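Local coordinates for protein serine protease pet (Escherichia coli, PDB 4OM9) that acts as a secreted autotransporter serine protease and enterotoxin of enteroaggregative E. coli, with alpha-fodrin as a probable host target, at residues L761-A766 with F786-Q791; L801-A806 with K817-T822. All blocks are in the same frame, centred on the assembly; numbering follows the deposited sequence.

Interaction 1. Residues L761-A766 with F786-Q791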
ATOM      1  N   LEU A 761      24.971 -12.779 -21.333  1.00 96.84           N
ATOM      2  CA  LEU A 761      25.648 -12.283 -20.133  1.00 92.97           C
ATOM      3  C   LEU A 761      26.308 -13.402 -19.292  1.00 85.85           C
ATOM      4  O   LEU A 761      25.920 -14.568 -19.425  1.00 87.68           O
ATOM      5  CB  LEU A 761      24.628 -11.458 -19.330  1.00 93.54           C
ATOM      6  CG  LEU A 761      24.397 -10.089 -19.990  1.00 96.15           C
ATOM      7  CD1 LEU A 761      23.320  -9.286 -19.290  1.00 87.06           C
ATOM      8  CD2 LEU A 761      25.704  -9.297 -20.065  1.00 93.00           C
ATOM      9  N   SER A 762      27.311 -13.090 -18.453  1.00117.23           N
ATOM     10  CA  SER A 762      27.788 -11.737 -18.111  1.00108.27           C
ATOM     11  C   SER A 762      29.199 -11.667 -17.552  1.00116.61           C
ATOM     12  O   SER A 762      29.971 -10.788 -17.922  1.00122.90           O
ATOM     13  CB  SER A 762      26.930 -11.135 -17.036  1.00105.37           C
ATOM     14  OG  SER A 762      27.311 -11.719 -15.801  1.00106.81           O
ATOM     15  N   PHE A 763      29.471 -12.579 -16.612  1.00 79.70           N
ATOM     16  CA  PHE A 763      30.576 -12.534 -15.630  1.00 79.14           C
ATOM     17  C   PHE A 763      31.502 -11.316 -15.644  1.00 83.08           C
ATOM     18  O   PHE A 763      32.189 -11.054 -16.626  1.00 89.57           O
ATOM     19  CB  PHE A 763      31.454 -13.778 -15.765  1.00 81.52           C
ATOM     20  CG  PHE A 763      30.695 -15.070 -15.774  1.00 81.60           C
ATOM     21  CD1 PHE A 763      29.701 -15.318 -14.854  1.00 74.11           C
ATOM     22  CD2 PHE A 763      30.989 -16.042 -16.715  1.00 83.45           C
ATOM     23  CE1 PHE A 763      29.002 -16.517 -14.876  1.00 70.99           C
ATOM     24  CE2 PHE A 763      30.306 -17.236 -16.744  1.00 78.33           C
ATOM     25  CZ  PHE A 763      29.310 -17.477 -15.823  1.00 76.01           C
ATOM     26  N   GLY A 764      31.543 -10.594 -14.533  1.00 85.62           N
ATOM     27  CA  GLY A 764      32.503  -9.520 -14.379  1.00 94.11           C
ATOM     28  C   GLY A 764      31.963  -8.130 -14.633  1.00 95.13           C
ATOM     29  O   GLY A 764      31.238  -7.886 -15.601  1.00 93.25           O
ATOM     30  N   SER A 765      32.332  -7.215 -13.743  1.00 90.56           N
ATOM     31  CA  SER A 765      31.932  -5.820 -13.843  1.00 93.91           C
ATOM     32  C   SER A 765      32.376  -5.213 -15.164  1.00106.24           C
ATOM     33  O   SER A 765      33.570  -5.020 -15.390  1.00111.55           O
ATOM     34  CB  SER A 765      32.519  -5.018 -12.683  1.00 96.08           C
ATOM     35  OG  SER A 765      32.331  -5.689 -11.449  1.00 83.78           O
ATOM     36  N   ALA A 766      31.411  -4.919 -16.030  1.00132.32           N
ATOM     37  CA  ALA A 766      31.693  -4.339 -17.340  1.00137.45           C
ATOM     38  C   ALA A 766      32.359  -2.970 -17.219  1.00147.74           C
ATOM     39  O   ALA A 766      31.689  -1.938 -17.282  1.00146.08           O
ATOM     40  CB  ALA A 766      30.415  -4.234 -18.155  1.00136.04           C
ATOM     41  N   PHE A 786      38.077 -11.023  -9.937  1.00173.27           N
ATOM     42  CA  PHE A 786      38.197 -10.447 -11.266  1.00171.57           C
ATOM     43  C   PHE A 786      37.136  -9.393 -11.666  1.00167.85           C
ATOM     44  O   PHE A 786      37.000  -9.143 -12.843  1.00165.60           O
ATOM     45  CB  PHE A 786      38.156 -11.546 -12.325  1.00164.72           C
ATOM     46  CG  PHE A 786      39.311 -12.496 -12.279  1.00170.37           C
ATOM     47  CD1 PHE A 786      40.547 -12.134 -12.784  1.00176.47           C
ATOM     48  CD2 PHE A 786      39.152 -13.765 -11.760  1.00172.75           C
ATOM     49  CE1 PHE A 786      41.607 -13.018 -12.747  1.00176.98           C
ATOM     50  CE2 PHE A 786      40.208 -14.649 -11.719  1.00173.53           C
ATOM     51  CZ  PHE A 786      41.437 -14.276 -12.214  1.00175.74           C
ATOM     52  N   ASP A 787      36.316  -8.822 -10.783  1.00 91.02           N
ATOM     53  CA  ASP A 787      35.956  -9.308  -9.465  1.00 91.70           C
ATOM     54  C   ASP A 787      34.864 -10.367  -9.592  1.00 86.71           C
ATOM     55  O   ASP A 787      33.770 -10.187  -9.090  1.00 79.20           O
ATOM     56  CB  ASP A 787      35.492  -8.148  -8.584  1.00 95.79           C
ATOM     57  CG  ASP A 787      34.628  -7.151  -9.341  1.00 88.63           C
ATOM     58  OD1 ASP A 787      33.939  -7.560 -10.303  1.00 85.36           O
ATOM     59  OD2 ASP A 787      34.642  -5.959  -8.977  1.00 89.41           O
ATOM     60  N   THR A 788      35.144 -11.463 -10.288  1.00 86.10           N
ATOM     61  CA  THR A 788      34.109 -12.473 -10.475  1.00 78.05           C
ATOM     62  C   THR A 788      34.672 -13.829 -10.843  1.00 77.64           C
ATOM     63  O   THR A 788      35.413 -13.965 -11.817  1.00 81.57           O
ATOM     64  CB  THR A 788      33.093 -12.052 -11.570  1.00 79.30           C
ATOM     65  OG1 THR A 788      32.450 -10.826 -11.191  1.00 78.31           O
ATOM     66  CG2 THR A 788      32.033 -13.134 -11.766  1.00 76.38           C
ATOM     67  N   SER A 789      34.322 -14.841 -10.062  1.00 76.19           N
ATOM     68  CA  SER A 789      34.675 -16.202 -10.433  1.00 75.65           C
ATOM     69  C   SER A 789      33.403 -17.022 -10.573  1.00 74.01           C
ATOM     70  O   SER A 789      32.416 -16.781  -9.875  1.00 73.05           O
ATOM     71  CB  SER A 789      35.620 -16.837  -9.412  1.00 75.80           C
ATOM     72  OG  SER A 789      34.908 -17.269  -8.266  1.00 74.75           O
ATOM     73  N   TYR A 790      33.441 -17.968 -11.504  1.00 73.87           N
ATOM     74  CA  TYR A 790      32.370 -18.913 -11.734  1.00 72.50           C
ATOM     75  C   TYR A 790      32.952 -20.307 -11.874  1.00 72.16           C
ATOM     76  O   TYR A 790      34.127 -20.449 -12.237  1.00 73.30           O
ATOM     77  CB  TYR A 790      31.566 -18.536 -12.985  1.00 72.90           C
ATOM     78  CG  TYR A 790      30.718 -19.678 -13.478  1.00 71.91           C
ATOM     79  CD1 TYR A 790      29.496 -19.965 -12.885  1.00 70.55           C
ATOM     80  CD2 TYR A 790      31.167 -20.507 -14.498  1.00 72.46           C
ATOM     81  CE1 TYR A 790      28.736 -21.031 -13.315  1.00 69.76           C
ATOM     82  CE2 TYR A 790      30.418 -21.569 -14.930  1.00 71.68           C
ATOM     83  CZ  TYR A 790      29.209 -21.830 -14.339  1.00 70.32           C
ATOM     84  OH  TYR A 790      28.474 -22.899 -14.783  1.00 69.68           O
ATOM     85  N   GLN A 791      32.150 -21.335 -11.584  1.00 83.93           N
ATOM     86  CA  GLN A 791      32.517 -22.714 -11.957  1.00 81.15           C
ATOM     87  C   GLN A 791      31.321 -23.665 -11.951  1.00 83.20           C
ATOM     88  O   GLN A 791      30.564 -23.701 -11.000  1.00 82.90           O
ATOM     89  CB  GLN A 791      33.635 -23.266 -11.045  1.00 88.01           C
ATOM     90  CG  GLN A 791      33.262 -23.361  -9.583  1.00 86.43           C
ATOM     91  CD  GLN A 791      34.060 -24.469  -8.896  1.00 86.66           C
ATOM     92  OE1 GLN A 791      33.803 -25.658  -9.118  1.00 88.27           O
ATOM     93  NE2 GLN A 791      35.039 -24.088  -8.083  1.00 82.93           N
TER

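Interaction 2. Residues L801-A806 with K817-T822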
ATOM      1  N   LEU A 801      27.987 -14.539 -23.987  1.00 82.39           N
ATOM      2  CA  LEU A 801      28.726 -14.561 -22.725  1.00 81.47           C
ATOM      3  C   LEU A 801      29.765 -13.447 -22.611  1.00 82.65           C
ATOM      4  O   LEU A 801      30.900 -13.608 -23.056  1.00 85.39           O
ATOM      5  CB  LEU A 801      29.414 -15.912 -22.529  1.00 80.98           C
ATOM      6  CG  LEU A 801      29.956 -16.110 -21.113  1.00 79.79           C
ATOM      7  CD1 LEU A 801      28.855 -15.799 -20.079  1.00 78.26           C
ATOM      8  CD2 LEU A 801      30.512 -17.504 -20.903  1.00 79.23           C
ATOM      9  N   ALA A 802      29.385 -12.324 -22.007  1.00108.80           N
ATOM     10  CA  ALA A 802      30.323 -11.224 -21.797  1.00111.63           C
ATOM     11  C   ALA A 802      31.321 -11.600 -20.706  1.00114.09           C
ATOM     12  O   ALA A 802      31.001 -12.384 -19.818  1.00110.14           O
ATOM     13  CB  ALA A 802      29.588  -9.955 -21.435  1.00110.34           C
ATOM     14  N   MET A 803      32.538 -11.068 -20.789  1.00123.84           N
ATOM     15  CA  MET A 803      33.597 -11.441 -19.852  1.00121.66           C
ATOM     16  C   MET A 803      34.564 -10.312 -19.529  1.00123.85           C
ATOM     17  O   MET A 803      35.776 -10.494 -19.637  1.00125.02           O
ATOM     18  CB  MET A 803      34.421 -12.607 -20.400  1.00127.51           C
ATOM     19  CG  MET A 803      33.667 -13.675 -21.159  1.00131.07           C
ATOM     20  SD  MET A 803      32.999 -14.966 -20.106  1.00130.23           S
ATOM     21  CE  MET A 803      33.752 -16.393 -20.891  1.00118.66           C
ATOM     22  N   ASN A 804      34.053  -9.150 -19.147  1.00105.07           N
ATOM     23  CA  ASN A 804      34.946  -8.091 -18.697  1.00110.17           C
ATOM     24  C   ASN A 804      35.573  -8.481 -17.377  1.00103.78           C
ATOM     25  O   ASN A 804      35.022  -8.193 -16.314  1.00 99.72           O
ATOM     26  CB  ASN A 804      34.218  -6.759 -18.559  1.00108.72           C
ATOM     27  CG  ASN A 804      33.860  -6.157 -19.889  1.00109.68           C
ATOM     28  OD1 ASN A 804      33.597  -6.874 -20.854  1.00110.44           O
ATOM     29  ND2 ASN A 804      33.853  -4.831 -19.958  1.00117.96           N
ATOM     30  N   ASN A 805      36.706  -9.171 -17.467  1.00 89.33           N
ATOM     31  CA  ASN A 805      37.522  -9.527 -16.317  1.00 89.82           C
ATOM     32  C   ASN A 805      36.816 -10.619 -15.507  1.00 88.42           C
ATOM     33  O   ASN A 805      35.803 -10.373 -14.873  1.00 87.16           O
ATOM     34  CB  ASN A 805      37.828  -8.262 -15.491  1.00 89.31           C
ATOM     35  CG  ASN A 805      39.008  -8.432 -14.549  1.00 88.51           C
ATOM     36  OD1 ASN A 805      39.686  -9.456 -14.557  1.00 90.92           O
ATOM     37  ND2 ASN A 805      39.237  -7.429 -13.710  1.00 95.91           N
ATOM     38  N   ALA A 806      37.351 -11.835 -15.569  1.00129.08           N
ATOM     39  CA  ALA A 806      36.719 -13.020 -14.981  1.00124.82           C
ATOM     40  C   ALA A 806      37.839 -14.123 -14.914  1.00128.56           C
ATOM     41  O   ALA A 806      38.998 -13.713 -14.938  1.00133.95           O
ATOM     42  CB  ALA A 806      35.487 -13.382 -15.779  1.00120.31           C
ATOM     43  N   LYS A 817      27.465 -20.782 -27.402  1.00 83.65           N
ATOM     44  CA  LYS A 817      27.328 -20.113 -28.691  1.00 85.60           C
ATOM     45  C   LYS A 817      28.397 -19.034 -28.887  1.00 88.63           C
ATOM     46  O   LYS A 817      29.395 -19.273 -29.555  1.00 93.32           O
ATOM     47  CB  LYS A 817      25.930 -19.514 -28.838  1.00 85.29           C
ATOM     48  CG  LYS A 817      25.746 -18.613 -30.058  1.00 87.26           C
ATOM     49  CD  LYS A 817      25.821 -19.373 -31.353  1.00 89.00           C
ATOM     50  CE  LYS A 817      25.488 -18.454 -32.505  1.00 90.91           C
ATOM     51  NZ  LYS A 817      24.250 -17.687 -32.224  1.00 90.18           N
ATOM     52  N   LYS A 818      28.204 -17.861 -28.288  1.00 92.72           N
ATOM     53  CA  LYS A 818      29.102 -16.736 -28.530  1.00 93.27           C
ATOM     54  C   LYS A 818      29.865 -16.312 -27.280  1.00 94.98           C
ATOM     55  O   LYS A 818      29.419 -16.552 -26.160  1.00 94.54           O
ATOM     56  CB  LYS A 818      28.312 -15.558 -29.096  1.00 94.36           C
ATOM     57  CG  LYS A 818      27.810 -15.809 -30.509  1.00100.43           C
ATOM     58  CD  LYS A 818      26.827 -14.748 -30.981  1.00100.56           C
ATOM     59  CE  LYS A 818      26.459 -14.965 -32.445  1.00100.95           C
ATOM     60  NZ  LYS A 818      25.317 -14.117 -32.880  1.00105.39           N
ATOM     61  N   LEU A 819      31.014 -15.673 -27.479  1.00 88.08           N
ATOM     62  CA  LEU A 819      31.900 -15.336 -26.369  1.00 87.53           C
ATOM     63  C   LEU A 819      32.752 -14.100 -26.664  1.00 93.00           C
ATOM     64  O   LEU A 819      33.406 -14.017 -27.701  1.00 99.83           O
ATOM     65  CB  LEU A 819      32.802 -16.533 -26.039  1.00 87.33           C
ATOM     66  CG  LEU A 819      33.493 -16.684 -24.677  1.00 88.45           C
ATOM     67  CD1 LEU A 819      34.178 -18.044 -24.581  1.00 86.10           C
ATOM     68  CD2 LEU A 819      34.498 -15.573 -24.378  1.00 91.41           C
ATOM     69  N   ASN A 820      32.746 -13.154 -25.730  1.00101.19           N
ATOM     70  CA  ASN A 820      33.602 -11.974 -25.795  1.00101.58           C
ATOM     71  C   ASN A 820      34.320 -11.751 -24.476  1.00101.66           C
ATOM     72  O   ASN A 820      33.682 -11.475 -23.459  1.00102.84           O
ATOM     73  CB  ASN A 820      32.789 -10.732 -26.151  1.00 98.01           C
ATOM     74  CG  ASN A 820      32.461 -10.658 -27.621  1.00104.66           C
ATOM     75  OD1 ASN A 820      33.253 -10.150 -28.419  1.00107.58           O
ATOM     76  ND2 ASN A 820      31.291 -11.164 -27.995  1.00102.85           N
ATOM     77  N   SER A 821      35.643 -11.858 -24.483  1.00102.17           N
ATOM     78  CA  SER A 821      36.376 -11.772 -23.232  1.00 99.85           C
ATOM     79  C   SER A 821      37.387 -10.635 -23.176  1.00101.71           C
ATOM     80  O   SER A 821      38.584 -10.867 -23.067  1.00102.56           O
ATOM     81  CB  SER A 821      37.075 -13.097 -22.948  1.00102.35           C
ATOM     82  OG  SER A 821      37.923 -12.984 -21.819  1.00 94.69           O
ATOM     83  N   THR A 822      36.898  -9.404 -23.228  1.00116.73           N
ATOM     84  CA  THR A 822      37.751  -8.256 -22.956  1.00117.77           C
ATOM     85  C   THR A 822      38.215  -8.312 -21.500  1.00115.32           C
ATOM     86  O   THR A 822      37.576  -7.748 -20.606  1.00112.45           O
ATOM     87  CB  THR A 822      37.027  -6.916 -23.220  1.00119.98           C
ATOM     88  OG1 THR A 822      35.788  -7.154 -23.902  1.00124.23           O
ATOM     89  CG2 THR A 822      37.903  -5.988 -24.057  1.00124.15           C
TER

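Interaction 1. Residues L761-A766 with F786-Q791
G764 and T788 mark the closest approach of the two backbones, CA to CA 5.2 Å, where 763-765 and 787-790 run in nearly opposite directions, 171° apart. The contact lies in the beta-helix of the passenger domain: 761-766 belongs to the loop after strand 747-755, and 788-791 is a strand that pairs in parallel with 747-755. The heart of the contact is F763 against Y790. Their planes lie within 17° of each other, but with centroids 4.9 Å apart the rings are slid so far that they barely overlap. F763 puts its tip in, CZ sitting 3.5 Å from Y790 CG near the rim of the tyrosine face. In return Y790 CB lies over a face of the F763 ring, a CH-pi contact 3.9 Å from the centroid. Y790 CG stands anti to the backbone N (chi1 164°), which directs it toward F763 CZ; beyond the ring, OH is held by G751 O and S793 N. T788 packs on the backbone of G764, its OG1 3.4 Å from G764 CA. The backbone angles of G764 are ones that suit glycine. T788 OG1 also donates to its neighbour D787 O from above the carbonyl plane. At the polar end S765 OG donates to the syn lone pair of D787 OD1, 2.7 Å away.

Interaction 2. Residues L801-A806 with K817-T822
L801 and N820 share a backbone hydrogen bond between these segments, which run almost parallel, 15° apart: N820 N donates to L801 O over 3.3 Å. The N-H points nearly straight at the oxygen, 174°, but meets it from above the carbonyl plane. Around it A802 and N820 form a single beta bridge. Further along, N804 CA directs its hydrogen at T822 O, a CA-H...O contact of 3.3 Å, while N804 is the centre of an inverse gamma turn closed by a weak N805 N to M803 O bond. Parallel, in-register stacking of this kind is how successive turns of a beta-helix pile up; here it continues past strand 794-796, and L819 makes a backbone hydrogen bond to T844, probably in the following turn. The apolar packing belongs to M803 and L819, whose side chains cross at about a right angle. The methionine chain is bent at chi2 and again at chi3 (-124°), the latter placing CE 3.7 Å from L819 CD2; its CG lies 3.8 Å from the same methyl. Among the polar side chains, N804 and T822 lie side by side pointing the same way, OD1 and OG1 3.8 Å apart, while N804 ND2 bonds weakly to D767.

Interactions 1 and 2 follow one another along the chain, their centres about 9 Å apart toward the C-terminal part of the beta-helix. Interaction 1 is the buried one: a loop after strand 747-755 meets strand 788-791 running the opposite way, and aromatic packing and a side-chain hydrogen bond do the joining. Interaction 2 is only partly buried; two parallel segments, both following strand 794-796, stack through backbone groups, with apolar side chains on one side and N820 and T822 exposed. The two contacts therefore share no strand, yet they touch directly. L761 O lies 3.2 Å from L801 CD1, and A766 CA 3.4 Å from N804 ND2.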